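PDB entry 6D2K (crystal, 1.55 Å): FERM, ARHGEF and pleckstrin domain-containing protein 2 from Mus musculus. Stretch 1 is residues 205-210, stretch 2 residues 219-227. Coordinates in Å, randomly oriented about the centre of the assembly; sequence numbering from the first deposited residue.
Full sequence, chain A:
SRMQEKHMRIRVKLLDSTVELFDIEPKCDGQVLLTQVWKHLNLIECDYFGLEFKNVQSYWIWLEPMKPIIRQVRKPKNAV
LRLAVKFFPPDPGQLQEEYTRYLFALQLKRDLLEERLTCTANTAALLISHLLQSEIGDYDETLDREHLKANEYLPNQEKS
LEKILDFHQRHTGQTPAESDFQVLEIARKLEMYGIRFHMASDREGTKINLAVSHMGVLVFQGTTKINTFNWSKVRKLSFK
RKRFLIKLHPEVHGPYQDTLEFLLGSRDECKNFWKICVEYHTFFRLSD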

# COMPACT_ATOMS: atom_id res chain seq x y z
N GLY A 205 9.48 -26.22 -4.27
CA GLY A 205 10.26 -25.69 -3.16
C GLY A 205 11.00 -24.41 -3.48
O GLY A 205 11.80 -23.92 -2.68
N THR A 206 10.75 -23.85 -4.66
CA THR A 206 11.39 -22.61 -5.06
C THR A 206 10.84 -21.45 -4.25
O THR A 206 9.63 -21.32 -4.10
CB THR A 206 11.15 -22.34 -6.55
OG1 THR A 206 11.62 -23.46 -7.30
CG2 THR A 206 11.86 -21.06 -7.00
N LYS A 207 11.72 -20.62 -3.71
CA LYS A 207 11.29 -19.44 -2.97
C LYS A 207 10.79 -18.36 -3.93
O LYS A 207 11.49 -17.96 -4.87
CB LYS A 207 12.42 -18.89 -2.10
CG LYS A 207 12.92 -19.85 -1.03
CD LYS A 207 11.79 -20.25 -0.08
CE LYS A 207 12.31 -21.11 1.08
NZ LYS A 207 11.24 -21.43 2.07
N ILE A 208 9.55 -17.92 -3.71
CA ILE A 208 8.93 -16.90 -4.55
C ILE A 208 8.27 -15.82 -3.70
O ILE A 208 8.17 -15.95 -2.49
CB ILE A 208 7.90 -17.50 -5.55
CG1 ILE A 208 6.86 -18.36 -4.82
CG2 ILE A 208 8.60 -18.35 -6.59
CD1 ILE A 208 5.71 -17.58 -4.23
N ASN A 209 7.85 -14.74 -4.35
CA ASN A 209 7.11 -13.69 -3.68
C ASN A 209 5.71 -13.63 -4.27
O ASN A 209 5.55 -13.46 -5.48
CB ASN A 209 7.81 -12.34 -3.85
CG ASN A 209 9.10 -12.25 -3.05
OD1 ASN A 209 9.12 -12.52 -1.85
ND2 ASN A 209 10.18 -11.88 -3.71
N LEU A 210 4.70 -13.80 -3.42
CA LEU A 210 3.31 -13.65 -3.84
C LEU A 210 2.86 -12.20 -3.69
O LEU A 210 3.29 -11.48 -2.78
CB LEU A 210 2.39 -14.55 -3.01
CG LEU A 210 2.55 -16.05 -3.25
CD1 LEU A 210 1.68 -16.82 -2.27
CD2 LEU A 210 2.18 -16.42 -4.67
N VAL A 219 2.90 -13.86 -9.08
CA VAL A 219 4.06 -14.57 -8.57
C VAL A 219 5.34 -13.91 -9.08
O VAL A 219 5.51 -13.73 -10.29
CB VAL A 219 4.07 -16.06 -8.98
CG1 VAL A 219 5.32 -16.75 -8.44
CG2 VAL A 219 2.83 -16.74 -8.45
N PHE A 220 6.22 -13.55 -8.16
CA PHE A 220 7.53 -13.02 -8.48
C PHE A 220 8.59 -14.01 -7.99
O PHE A 220 8.43 -14.63 -6.95
CB PHE A 220 7.75 -11.68 -7.77
CG PHE A 220 6.93 -10.55 -8.31
CD1 PHE A 220 7.53 -9.55 -9.07
CD2 PHE A 220 5.58 -10.46 -8.04
CE1 PHE A 220 6.80 -8.50 -9.56
CE2 PHE A 220 4.83 -9.41 -8.53
CZ PHE A 220 5.45 -8.41 -9.29
N GLN A 221 9.65 -14.17 -8.77
CA GLN A 221 10.82 -14.88 -8.27
C GLN A 221 11.84 -13.80 -8.03
O GLN A 221 12.22 -13.07 -8.95
CB GLN A 221 11.32 -15.90 -9.29
CG GLN A 221 12.43 -16.79 -8.75
CD GLN A 221 12.65 -18.03 -9.58
OE1 GLN A 221 13.55 -18.83 -9.31
NE2 GLN A 221 11.83 -18.20 -10.61
N GLY A 222 12.27 -13.66 -6.78
CA GLY A 222 13.02 -12.48 -6.41
C GLY A 222 12.20 -11.25 -6.78
O GLY A 222 11.10 -11.06 -6.27
N THR A 223 12.74 -10.43 -7.67
CA THR A 223 12.08 -9.20 -8.09
C THR A 223 11.46 -9.35 -9.47
O THR A 223 10.84 -8.42 -10.01
CB THR A 223 13.10 -8.02 -8.03
OG1 THR A 223 13.16 -7.50 -6.69
CG2 THR A 223 12.75 -6.89 -8.99
N THR A 224 11.59 -10.54 -10.04
CA THR A 224 11.10 -10.79 -11.39
C THR A 224 9.72 -11.43 -11.38
O THR A 224 9.51 -12.46 -10.74
CB THR A 224 12.07 -11.69 -12.17
OG1 THR A 224 13.34 -11.03 -12.27
CG2 THR A 224 11.54 -11.96 -13.56
N LYS A 225 8.78 -10.83 -12.10
CA LYS A 225 7.43 -11.37 -12.19
C LYS A 225 7.43 -12.57 -13.11
O LYS A 225 7.91 -12.50 -14.25
CB LYS A 225 6.43 -10.32 -12.69
CG LYS A 225 4.98 -10.82 -12.68
CD LYS A 225 4.03 -9.85 -13.36
CE LYS A 225 3.85 -8.58 -12.55
NZ LYS A 225 3.00 -7.57 -13.26
N ILE A 226 6.89 -13.68 -12.63
CA ILE A 226 6.94 -14.92 -13.39
C ILE A 226 5.55 -15.50 -13.70
O ILE A 226 5.43 -16.38 -14.55
CB ILE A 226 7.83 -15.97 -12.69
CG1 ILE A 226 7.34 -16.24 -11.28
CG2 ILE A 226 9.27 -15.47 -12.63
CD1 ILE A 226 8.12 -17.33 -10.57
N ASN A 227 4.51 -15.01 -13.03
CA ASN A 227 3.14 -15.43 -13.33
C ASN A 227 2.10 -14.38 -12.97
O ASN A 227 2.24 -13.67 -11.97
CB ASN A 227 2.76 -16.71 -12.58
CG ASN A 227 3.62 -17.90 -12.94
OD1 ASN A 227 4.68 -18.11 -12.34
ND2 ASN A 227 3.16 -18.71 -13.89
O HOH W 1 12.13 -15.35 -4.36

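Residues 207-210 form a strand that runs antiparallel to strand 219-221, and the two stretches together bury 354 Å². Asn209 and Phe220 make the hydrogen-bonded pair: Asn209 N donates to Phe220 O (2.7 Å) and Phe220 N to Asn209 O (2.8 Å), both nearly linear. The side chain of Asn209 adds a third bond. With chi1 at -71° (m) and chi2 at -52°, its amide reaches the turn beyond the strand, where Asn209 ND2 donates to Gly222 O (2.8 Å); a short side chain ending in an NH2 suits this place. Phe220 lies on the same face of the sheet, its CB 4.0 Å from Asn209 CB. Its chi1 of -71° (m) carries the ring away from the neighbouring strand, leaving Asn209 O near the ring plane, at the edge.

On the other face Leu210 and Val219 make an apolar pair, and Ile208, whose CA-to-CB bond points sideways, extends the apolar contact. Leu210, in the common m,t rotamer, brings CD2 to 3.8 Å from Val219 CG2, while Val219 CG1 lies 3.9 Å from Ile208 CB. Val219, with chi1 t, thus meets a different neighbour with each methyl, an arrangement suited to a beta-branched residue. Ile208 adopts p for both chi1 and chi2; its CG2 lies 4.1 Å from Ile226 CD1, which the p,t side chain of Ile226 extends from the following strand. Ile208 and Leu210 are buried, as their hydrocarbon side chains favour.

Toward the turn the contact loosens. A water donates to Lys207 O (2.7 Å) and accepts from Gly222 N (3.0 Å), bridging backbones that do not bond directly here. Gly222 occupies the type II' turn from Gln221 to Thr224 with phi 55°, a positive value that favours glycine. Gln221 is extended (chi1 and chi2 t), placing OE1 3.6 Å from Thr206 CG2, a peripheral contact. Lys207 curls through m,m before extending, and its end leads away from stretch 2; Lys207 is exposed, as suits a charged residue, though it also touches a crystal neighbour.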